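Local atomic coordinates of zinc chaperone AztD (Citrobacter koseri, PDB entry 6N01), a protein that acts as a periplasmic zinc chaperone, binding zinc ions and handing one directly to the solute-binding protein AztC of the AztABCD transport system. Residues H126-Q131 with V171-D176; D359-V364 with V374-S379; V88-A93 with P116-G121; G267-I272 with D284-D289. All coordinates share one frame; numbering follows the deposited sequence.

Contact 1: H126-Q131 with V171-D176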
# COMPACT_ATOMS: atom_id res chain seq x y z
N HIS A 126 -1.69 -3.21 9.39
CA HIS A 126 -1.32 -2.15 8.45
C HIS A 126 0.15 -1.75 8.61
O HIS A 126 0.65 -1.58 9.73
CB HIS A 126 -2.24 -0.92 8.66
CG HIS A 126 -3.57 -1.01 7.97
ND1 HIS A 126 -3.93 -0.15 6.95
CD2 HIS A 126 -4.63 -1.84 8.15
CE1 HIS A 126 -5.15 -0.45 6.53
NE2 HIS A 126 -5.59 -1.47 7.24
N PHE A 127 0.85 -1.65 7.48
CA PHE A 127 2.24 -1.23 7.42
C PHE A 127 2.25 0.14 6.77
O PHE A 127 1.55 0.34 5.77
CB PHE A 127 3.06 -2.22 6.60
CG PHE A 127 4.41 -1.73 6.23
CD1 PHE A 127 4.58 -0.94 5.10
CD2 PHE A 127 5.51 -2.06 7.00
CE1 PHE A 127 5.81 -0.49 4.75
CE2 PHE A 127 6.74 -1.63 6.64
CZ PHE A 127 6.90 -0.83 5.52
N VAL A 128 2.97 1.08 7.37
CA VAL A 128 3.12 2.43 6.79
C VAL A 128 4.58 2.84 6.86
O VAL A 128 5.14 3.00 7.96
CB VAL A 128 2.25 3.46 7.55
CG1 VAL A 128 2.42 4.86 6.97
CG2 VAL A 128 0.81 3.05 7.54
N GLU A 129 5.18 3.15 5.70
CA GLU A 129 6.53 3.71 5.69
C GLU A 129 6.56 5.05 4.97
O GLU A 129 5.89 5.27 3.97
CB GLU A 129 7.56 2.74 5.06
CG GLU A 129 9.02 3.27 5.13
CD GLU A 129 9.35 4.16 3.92
OE1 GLU A 129 8.54 4.21 2.97
OE2 GLU A 129 10.42 4.79 3.89
N ARG A 130 7.39 5.94 5.52
CA ARG A 130 7.47 7.31 5.09
C ARG A 130 8.86 7.85 5.39
O ARG A 130 9.29 7.86 6.53
CB ARG A 130 6.46 8.14 5.87
CG ARG A 130 5.16 8.46 5.15
CD ARG A 130 4.24 9.36 5.97
NE ARG A 130 4.92 10.03 7.07
CZ ARG A 130 5.60 11.16 6.95
NH1 ARG A 130 5.64 11.80 5.80
NH2 ARG A 130 6.23 11.65 8.00
N GLN A 131 9.56 8.28 4.36
CA GLN A 131 10.88 8.93 4.54
C GLN A 131 11.80 8.06 5.40
O GLN A 131 12.59 8.55 6.21
CB GLN A 131 10.72 10.34 5.13
CG GLN A 131 9.75 11.19 4.33
CD GLN A 131 9.43 12.53 4.95
OE1 GLN A 131 9.31 12.66 6.17
NE2 GLN A 131 9.28 13.54 4.11
N VAL A 171 -4.20 1.82 12.53
CA VAL A 171 -3.12 2.25 11.65
C VAL A 171 -2.27 3.24 12.41
O VAL A 171 -2.77 4.06 13.20
CB VAL A 171 -3.68 2.81 10.32
CG1 VAL A 171 -4.63 3.92 10.59
CG2 VAL A 171 -2.59 3.23 9.35
N ALA A 172 -0.97 3.15 12.19
CA ALA A 172 -0.03 4.12 12.73
C ALA A 172 0.76 4.72 11.58
O ALA A 172 1.26 3.99 10.73
CB ALA A 172 0.91 3.48 13.73
N VAL A 173 0.86 6.05 11.57
CA VAL A 173 1.62 6.78 10.56
C VAL A 173 2.83 7.41 11.25
O VAL A 173 2.64 8.15 12.22
CB VAL A 173 0.75 7.85 9.88
CG1 VAL A 173 1.41 8.40 8.66
CG2 VAL A 173 -0.62 7.31 9.59
N PRO A 174 4.07 7.12 10.83
CA PRO A 174 5.24 7.65 11.55
C PRO A 174 5.64 9.02 11.07
O PRO A 174 5.66 9.30 9.87
CB PRO A 174 6.34 6.64 11.20
CG PRO A 174 6.02 6.23 9.83
CD PRO A 174 4.50 6.28 9.71
N TYR A 175 5.93 9.90 12.02
CA TYR A 175 6.33 11.28 11.77
C TYR A 175 7.64 11.58 12.52
O TYR A 175 8.23 10.70 13.14
CB TYR A 175 5.17 12.22 12.14
CG TYR A 175 4.09 12.20 11.07
CD1 TYR A 175 4.22 12.95 9.92
CD2 TYR A 175 2.96 11.37 11.19
CE1 TYR A 175 3.25 12.90 8.93
CE2 TYR A 175 2.02 11.34 10.25
CZ TYR A 175 2.16 12.11 9.12
OH TYR A 175 1.21 12.06 8.15
N ASP A 176 8.19 12.78 12.37
CA ASP A 176 9.42 13.11 13.09
C ASP A 176 9.04 13.38 14.54
O ASP A 176 8.34 14.37 14.82
CB ASP A 176 10.16 14.30 12.50
CG ASP A 176 10.65 14.04 11.09
OD1 ASP A 176 11.06 12.88 10.83
OD2 ASP A 176 10.67 15.00 10.28
O HOH W 1 0.45 1.40 10.65
O HOH W 2 10.91 14.98 7.79
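Val128 faces Val173, with 5.9 Å between their CA atoms, where strand 126-130 runs nearly parallel to strand 172-174 at an axis angle of 15°. No backbone hydrogen bond joins the two directly; instead water 1 spans the gap, donating to His126 O and accepting from Ala172 N. Val128 fills the middle with two methyls sent different ways. CG1, anti to the backbone N (chi1 179°), lies 3.7 Å from Pro174 CD and also meets Val173 CG1, whereas CG2 reaches Val171 CG2 at 3.9 Å. These are the first strands of adjacent four-stranded antiparallel sheets in an eight-bladed beta-propeller, so the contact is the seam between two blades. Arg130 supplies the polar part of the contact. A bend at chi3 turns the guanidinium side-on to the Pro174 carbonyl, and a single oxygen takes both bonds: NE to Pro174 O is 3.0 Å and NH2 to Pro174 O is 3.1 Å, the acceptor lying close to the guanidinium plane. One face of that group stacks on the Tyr175 ring, centres 4.1 Å apart and planes inclined by 26°. At the other end His126, a ligand of the first high-affinity zinc site with His169 and His216, has CB 4.2 Å from Val171 CG2 in the conformer described here, one of two modelled.

Contact 2: D359-V364 with V374-S379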
# COMPACT_ATOMS: atom_id res chain seq x y z
N ASP A 359 8.80 0.12 -14.47
CA ASP A 359 9.35 0.75 -15.67
C ASP A 359 8.18 1.11 -16.61
O ASP A 359 7.29 1.87 -16.20
CB ASP A 359 10.36 -0.20 -16.32
CG ASP A 359 11.38 0.52 -17.23
OD1 ASP A 359 11.45 1.78 -17.21
OD2 ASP A 359 12.14 -0.21 -17.93
N ASN A 360 8.11 0.57 -17.83
CA ASN A 360 7.04 0.91 -18.77
C ASN A 360 6.05 -0.24 -18.95
O ASN A 360 5.40 -0.32 -19.98
CB ASN A 360 7.62 1.33 -20.12
CG ASN A 360 8.57 2.53 -19.98
OD1 ASN A 360 8.35 3.41 -19.13
ND2 ASN A 360 9.63 2.55 -20.78
N LYS A 361 5.94 -1.11 -17.95
CA LYS A 361 5.13 -2.32 -17.99
C LYS A 361 4.22 -2.42 -16.78
O LYS A 361 4.54 -1.96 -15.69
CB LYS A 361 5.99 -3.62 -18.08
CG LYS A 361 6.31 -4.04 -19.51
CD LYS A 361 7.58 -3.60 -20.10
CE LYS A 361 7.43 -3.50 -21.65
NZ LYS A 361 6.41 -4.50 -22.21
N ILE A 362 3.07 -3.04 -16.99
CA ILE A 362 2.10 -3.34 -15.94
C ILE A 362 2.02 -4.84 -15.75
O ILE A 362 1.95 -5.60 -16.73
CB ILE A 362 0.71 -2.77 -16.25
CG1 ILE A 362 0.80 -1.26 -16.51
CG2 ILE A 362 -0.28 -3.10 -15.13
CD1 ILE A 362 -0.42 -0.69 -17.17
N TYR A 363 2.00 -5.27 -14.51
CA TYR A 363 2.02 -6.70 -14.17
C TYR A 363 0.75 -7.07 -13.42
O TYR A 363 0.40 -6.42 -12.43
CB TYR A 363 3.24 -7.04 -13.32
CG TYR A 363 4.51 -6.74 -14.05
CD1 TYR A 363 4.96 -5.43 -14.16
CD2 TYR A 363 5.26 -7.74 -14.63
CE1 TYR A 363 6.12 -5.13 -14.84
CE2 TYR A 363 6.41 -7.45 -15.32
CZ TYR A 363 6.84 -6.15 -15.40
OH TYR A 363 7.98 -5.86 -16.07
N VAL A 364 0.04 -8.07 -13.92
CA VAL A 364 -1.20 -8.49 -13.30
C VAL A 364 -1.07 -9.94 -12.95
O VAL A 364 -0.87 -10.77 -13.84
CB VAL A 364 -2.40 -8.23 -14.23
CG1 VAL A 364 -3.69 -8.74 -13.62
CG2 VAL A 364 -2.50 -6.73 -14.52
N VAL A 374 1.78 -9.51 -18.41
CA VAL A 374 2.58 -8.32 -18.58
C VAL A 374 2.01 -7.52 -19.75
O VAL A 374 1.83 -8.08 -20.84
CB VAL A 374 4.07 -8.68 -18.83
CG1 VAL A 374 4.96 -7.47 -18.75
CG2 VAL A 374 4.53 -9.77 -17.83
N LEU A 375 1.70 -6.23 -19.53
CA LEU A 375 1.22 -5.31 -20.55
C LEU A 375 2.17 -4.14 -20.73
O LEU A 375 2.80 -3.67 -19.77
CB LEU A 375 -0.14 -4.73 -20.18
CG LEU A 375 -1.24 -5.71 -19.83
CD1 LEU A 375 -1.24 -5.88 -18.34
CD2 LEU A 375 -2.58 -5.16 -20.33
N ASP A 376 2.25 -3.64 -21.96
CA ASP A 376 2.93 -2.39 -22.21
C ASP A 376 2.05 -1.25 -21.69
O ASP A 376 0.87 -1.16 -22.04
CB ASP A 376 3.21 -2.21 -23.70
CG ASP A 376 4.05 -0.97 -23.99
OD1 ASP A 376 5.29 -1.04 -23.85
OD2 ASP A 376 3.48 0.08 -24.36
N ALA A 377 2.63 -0.39 -20.84
CA ALA A 377 1.84 0.66 -20.19
C ALA A 377 1.30 1.64 -21.21
O ALA A 377 0.19 2.16 -21.06
CB ALA A 377 2.69 1.41 -19.16
N THR A 378 2.08 1.89 -22.26
CA THR A 378 1.77 2.91 -23.24
C THR A 378 0.68 2.45 -24.19
O THR A 378 -0.34 3.12 -24.34
CB THR A 378 3.05 3.26 -24.00
OG1 THR A 378 3.76 4.28 -23.29
CG2 THR A 378 2.77 3.72 -25.41
N SER A 379 0.89 1.31 -24.85
CA SER A 379 -0.10 0.80 -25.78
C SER A 379 -1.26 0.13 -25.07
O SER A 379 -2.34 -0.01 -25.65
CB SER A 379 0.55 -0.21 -26.72
OG SER A 379 0.89 -1.40 -26.02
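A beta hairpin, formed by the second and third strands of one propeller blade, brings Ile362 opposite Leu375 as a hydrogen-bonded antiparallel pair. Ile362 N donates to Leu375 O and Leu375 N to Ile362 O, each at 2.9 Å. Beyond the regular strand, Ala377 N still reaches Asn360 O at 2.9 Å, although this donor stands tilted from the carbonyl plane, as the chain begins to turn away. The two faces of the hairpin differ in character. On that of Tyr363 and Val374, a non-hydrogen-bonded pair, the side chains lie side by side and point the same way; Val374 CG1 makes an off-centre CH-pi contact with the Tyr363 ring, 4.2 Å from its centroid. The same methyl touches Lys361 CG at 3.8 Å. The lysine chain is bent at chi2 (94°) and again at its end, so its ammonium comes round to Asp376, but the salt bridge is long, with NZ 4.0 Å from Asp376 OD1. Asp376 uses its other oxygen locally: OD2 accepts from Ser379 N at 2.9 Å through its anti lone pair, an Asx motif that fixes the carboxylate where the strand ends. The face of Ile362 and Leu375 is apolar, Leu375 CD1 lying 4.1 Å from Val364 CG2, and Ile362 CG1 approaching Ala377 CB. Outside the hairpin, Ile362 and Val364 pack on strand 312-317 of the preceding blade, Tyr363 touches Leu38 of strand 34-42 in the following one and bonds through OH to Ala53 O, and Val374 rests on strand 381-387 of its own sheet.

Contact 3: V88-A93 with P116-G121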
# COMPACT_ATOMS: atom_id res chain seq x y z
N VAL A 88 4.22 -12.54 12.54
CA VAL A 88 5.54 -12.09 12.15
C VAL A 88 5.46 -11.18 10.92
O VAL A 88 4.52 -11.25 10.13
CB VAL A 88 6.48 -13.28 11.89
CG1 VAL A 88 6.01 -14.07 10.70
CG2 VAL A 88 7.88 -12.79 11.64
N VAL A 89 6.42 -10.27 10.83
CA VAL A 89 6.72 -9.50 9.64
C VAL A 89 8.17 -9.80 9.28
O VAL A 89 9.07 -9.57 10.10
CB VAL A 89 6.54 -7.99 9.88
CG1 VAL A 89 6.84 -7.19 8.62
CG2 VAL A 89 5.14 -7.72 10.40
N SER A 90 8.39 -10.34 8.08
CA SER A 90 9.74 -10.53 7.58
C SER A 90 10.15 -9.35 6.71
O SER A 90 9.34 -8.60 6.17
CB SER A 90 9.88 -11.81 6.77
OG SER A 90 9.38 -12.91 7.52
N THR A 91 11.45 -9.21 6.54
CA THR A 91 12.00 -8.07 5.84
C THR A 91 12.95 -8.60 4.77
O THR A 91 13.64 -9.61 4.98
CB THR A 91 12.71 -7.14 6.79
OG1 THR A 91 13.91 -7.74 7.26
CG2 THR A 91 11.84 -6.91 8.01
N ILE A 92 12.92 -7.95 3.62
CA ILE A 92 13.69 -8.34 2.45
C ILE A 92 14.42 -7.12 1.97
O ILE A 92 13.81 -6.08 1.72
CB ILE A 92 12.80 -8.88 1.32
CG1 ILE A 92 12.23 -10.24 1.69
CG2 ILE A 92 13.58 -9.02 0.01
CD1 ILE A 92 11.01 -10.62 0.80
N ALA A 93 15.73 -7.25 1.83
CA ALA A 93 16.48 -6.25 1.12
C ALA A 93 16.27 -6.51 -0.36
O ALA A 93 16.64 -7.58 -0.87
CB ALA A 93 17.96 -6.32 1.51
N PRO A 116 17.69 -11.21 8.58
CA PRO A 116 17.38 -11.89 9.85
C PRO A 116 16.46 -11.07 10.74
O PRO A 116 15.77 -11.64 11.60
CB PRO A 116 18.76 -12.12 10.47
CG PRO A 116 19.57 -10.98 9.93
CD PRO A 116 19.03 -10.61 8.59
N LEU A 117 16.38 -9.77 10.54
CA LEU A 117 15.46 -8.94 11.31
C LEU A 117 14.03 -9.39 11.03
O LEU A 117 13.63 -9.54 9.87
CB LEU A 117 15.65 -7.48 10.92
CG LEU A 117 14.94 -6.41 11.76
CD1 LEU A 117 15.97 -5.32 11.96
CD2 LEU A 117 13.67 -5.80 11.17
N GLU A 118 13.28 -9.64 12.09
CA GLU A 118 11.85 -9.91 12.03
C GLU A 118 11.15 -9.14 13.13
O GLU A 118 11.70 -8.96 14.22
CB GLU A 118 11.51 -11.38 12.21
CG GLU A 118 11.89 -12.31 11.09
CD GLU A 118 11.34 -13.71 11.37
OE1 GLU A 118 10.90 -13.93 12.52
OE2 GLU A 118 11.32 -14.57 10.46
N LEU A 119 9.98 -8.64 12.82
CA LEU A 119 9.09 -8.05 13.81
C LEU A 119 8.09 -9.08 14.33
O LEU A 119 7.55 -9.88 13.57
CB LEU A 119 8.39 -6.85 13.18
CG LEU A 119 9.06 -5.47 13.31
CD1 LEU A 119 10.57 -5.48 13.21
CD2 LEU A 119 8.46 -4.56 12.21
N THR A 120 7.84 -9.06 15.64
CA THR A 120 6.99 -10.07 16.25
C THR A 120 5.88 -9.41 17.04
O THR A 120 6.05 -8.33 17.63
CB THR A 120 7.77 -11.04 17.18
OG1 THR A 120 8.42 -10.29 18.22
CG2 THR A 120 8.81 -11.80 16.37
N GLY A 121 4.74 -10.07 17.03
CA GLY A 121 3.52 -9.58 17.63
C GLY A 121 2.31 -10.26 17.01
O GLY A 121 2.36 -10.83 15.92
O HOH W 3 12.87 -11.17 7.76
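Val88 and Glu118 cross obliquely on one face of the sheet, the valine methyl CG2 coming up against the end of the acid at 3.3 Å from Glu118 OE1. Glu118 is extended beyond CG, and its CB, CG and CD all pass near that methyl, so that one methyl meets both the aliphatic stem and the carboxylate. On the reverse face Val89 and Leu119 are paired directly across the strands and meet close to the backbone, CB to CB at 4.0 Å. Between these faces runs the backbone pairing of Val89 with Leu119: Val89 N donates to Leu119 O and Leu119 N to Val89 O, both at 3.0 Å, in the antiparallel, hydrogen-bonded manner. Farther along, Thr91 takes over. Its CG2 touches Leu117 CD2 at 3.8 Å, while OG1, set between the backbone N and the carbonyl carbon (chi1 71°), donates to Leu117 O at 3.2 Å from a position tilted off the carbonyl plane. Water 3 occupies the place of a direct backbone bond there, accepting from Thr91 N at 2.7 Å and probably donating to Leu117 O. The chain turns a corner at Pro116, and beyond it Thr91 has a backbone hydrogen bond with Leu115. These strands are the third and the outermost of one propeller blade. The chemistry therefore changes along the pair: at Val89 the link is a pair of direct backbone bonds, but at Leu117, where direct strand-to-strand bonding is interrupted, a hydroxyl and probably a water both donate to one carbonyl.

Contact 4: G267-I272 with D284-D289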
# COMPACT_ATOMS: atom_id res chain seq x y z
N GLY A 267 4.11 11.32 -7.61
CA GLY A 267 4.50 12.22 -8.67
C GLY A 267 3.46 13.28 -8.94
O GLY A 267 3.78 14.29 -9.57
N MET A 268 2.23 13.06 -8.50
CA MET A 268 1.16 14.03 -8.51
C MET A 268 0.40 13.73 -7.23
O MET A 268 0.23 12.56 -6.89
CB MET A 268 0.29 13.88 -9.76
CG MET A 268 -0.81 14.88 -9.95
SD MET A 268 -1.50 14.60 -11.61
CE MET A 268 -2.49 13.15 -11.31
N GLN A 269 -0.06 14.75 -6.54
CA GLN A 269 -0.62 14.56 -5.22
C GLN A 269 -2.14 14.35 -5.31
O GLN A 269 -2.87 15.27 -5.67
CB GLN A 269 -0.19 15.76 -4.39
CG GLN A 269 -0.19 15.60 -2.97
CD GLN A 269 0.79 16.62 -2.33
OE1 GLN A 269 1.03 17.74 -2.83
NE2 GLN A 269 1.30 16.24 -1.21
N TYR A 270 -2.62 13.14 -4.96
CA TYR A 270 -4.06 12.81 -4.92
C TYR A 270 -4.26 11.46 -4.23
O TYR A 270 -3.32 10.70 -4.02
CB TYR A 270 -4.68 12.79 -6.33
CG TYR A 270 -4.15 11.68 -7.20
CD1 TYR A 270 -4.74 10.43 -7.16
CD2 TYR A 270 -3.06 11.86 -7.99
CE1 TYR A 270 -4.26 9.39 -7.91
CE2 TYR A 270 -2.56 10.83 -8.75
CZ TYR A 270 -3.18 9.58 -8.70
OH TYR A 270 -2.73 8.50 -9.42
N PHE A 271 -5.51 11.15 -3.89
CA PHE A 271 -5.89 9.86 -3.36
C PHE A 271 -7.00 9.26 -4.22
O PHE A 271 -7.83 9.97 -4.81
CB PHE A 271 -6.33 10.00 -1.91
CG PHE A 271 -5.31 10.64 -1.08
CD1 PHE A 271 -4.18 9.96 -0.74
CD2 PHE A 271 -5.44 11.94 -0.66
CE1 PHE A 271 -3.18 10.58 0.02
CE2 PHE A 271 -4.45 12.54 0.09
CZ PHE A 271 -3.35 11.86 0.42
N ILE A 272 -6.99 7.95 -4.31
CA ILE A 272 -8.09 7.19 -4.90
C ILE A 272 -8.64 6.30 -3.82
O ILE A 272 -7.87 5.66 -3.09
CB ILE A 272 -7.67 6.38 -6.15
CG1 ILE A 272 -7.25 7.34 -7.25
CG2 ILE A 272 -8.86 5.54 -6.66
CD1 ILE A 272 -6.81 6.72 -8.57
N ASP A 284 -8.41 15.43 -4.65
CA ASP A 284 -7.29 16.35 -4.72
C ASP A 284 -7.23 17.09 -3.40
O ASP A 284 -7.98 18.07 -3.22
CB ASP A 284 -7.44 17.33 -5.89
CG ASP A 284 -6.21 18.25 -6.06
OD1 ASP A 284 -5.39 18.35 -5.12
OD2 ASP A 284 -6.05 18.89 -7.13
N PRO A 285 -6.37 16.70 -2.45
CA PRO A 285 -6.33 17.37 -1.15
C PRO A 285 -5.77 18.80 -1.16
O PRO A 285 -5.64 19.38 -0.07
CB PRO A 285 -5.45 16.44 -0.30
CG PRO A 285 -4.65 15.66 -1.27
CD PRO A 285 -5.26 15.75 -2.63
N THR A 286 -5.36 19.37 -2.30
CA THR A 286 -4.85 20.74 -2.36
C THR A 286 -5.81 21.71 -3.05
O THR A 286 -5.44 22.88 -3.23
CB THR A 286 -3.50 20.81 -3.10
OG1 THR A 286 -3.68 20.59 -4.51
CG2 THR A 286 -2.52 19.78 -2.54
N GLU A 287 -7.00 21.26 -3.46
CA GLU A 287 -8.00 22.11 -4.11
C GLU A 287 -9.31 21.98 -3.35
O GLU A 287 -9.63 20.91 -2.80
CB GLU A 287 -8.25 21.73 -5.58
CG GLU A 287 -7.02 21.82 -6.47
CD GLU A 287 -6.79 23.21 -7.05
OE1 GLU A 287 -5.65 23.73 -6.92
OE2 GLU A 287 -7.73 23.79 -7.63
N SER A 288 -10.08 23.07 -3.34
CA SER A 288 -11.36 23.06 -2.65
C SER A 288 -12.37 22.16 -3.37
O SER A 288 -13.18 21.50 -2.71
CB SER A 288 -11.88 24.49 -2.50
OG SER A 288 -11.23 25.15 -1.43
N ASP A 289 -12.32 22.10 -4.71
CA ASP A 289 -13.12 21.14 -5.49
C ASP A 289 -12.42 19.80 -5.42
O ASP A 289 -11.60 19.43 -6.27
CB ASP A 289 -13.30 21.61 -6.93
CG ASP A 289 -14.31 20.75 -7.72
OD1 ASP A 289 -15.14 20.04 -7.10
OD2 ASP A 289 -14.28 20.81 -8.97
O HOH W 4 -2.72 18.16 -6.54
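Asp284 OD1, lying 4.0 Å from Gln269 O across the contact, is the oxygen on which three donors converge. Thr286 N reaches it at 3.0 Å from above the carboxylate plane, and Thr286 OG1 at 2.9 Å from the syn side, both from the same face. Water 4 is the third, donating to Asp284 OD1 and also to Gln269 O, each at 3.0 Å, and so it supplies the polar link between two segments that share no direct hydrogen bond. With chi1 of Thr286 at 72°, OG1 lies between the backbone N and the carbonyl carbon, turned to Asp284, and CG2 is left toward Gln269, 4.1 Å from OE1. The glutamine's amide nitrogen is held elsewhere, by Asp223 and by the backbone oxygen of Ser221, in the neighbouring blade. Apolar contact centres on Pro285. Its CG comes within 3.4 Å of Phe271 CE2, the two side chains crossing at about a right angle, while its CD lies 3.9 Å from Tyr270 CA. One side of the proline ring thus lies against segment 267-272, CD by the backbone at Tyr270 and CG by the Phe271 ring, and the proline's carbonyl oxygen is bonded to Arg246. Both bonds from Thr286 tie it back to Asp284 in the loop between strands 279-283 and 291-295. The motif is an Asx turn at the head of a type I beta turn, Asp284 to Glu287, in the connection between the third and outermost strands of a propeller blade.

Overall arrangement
From the N terminus the contacts follow in series, none nested in or crossing another. Contact 3 comes first, joining the last two strands of one blade and closing a 22-residue loop that carries zinc-site-2 ligands His101, His104 and Asp106, the two histidines in its disordered, unmodelled part. A short link leads into contact 1, which spans almost a whole blade and joins it to the next; the two contacts' centres are about 16 Å apart. Contact 4 closes within a later blade, on the opposite side of the chain's centre from contact 3. Contact 2 comes last, in a hairpin across the centre from contact 1. Three contacts thus work within blades, and one between them.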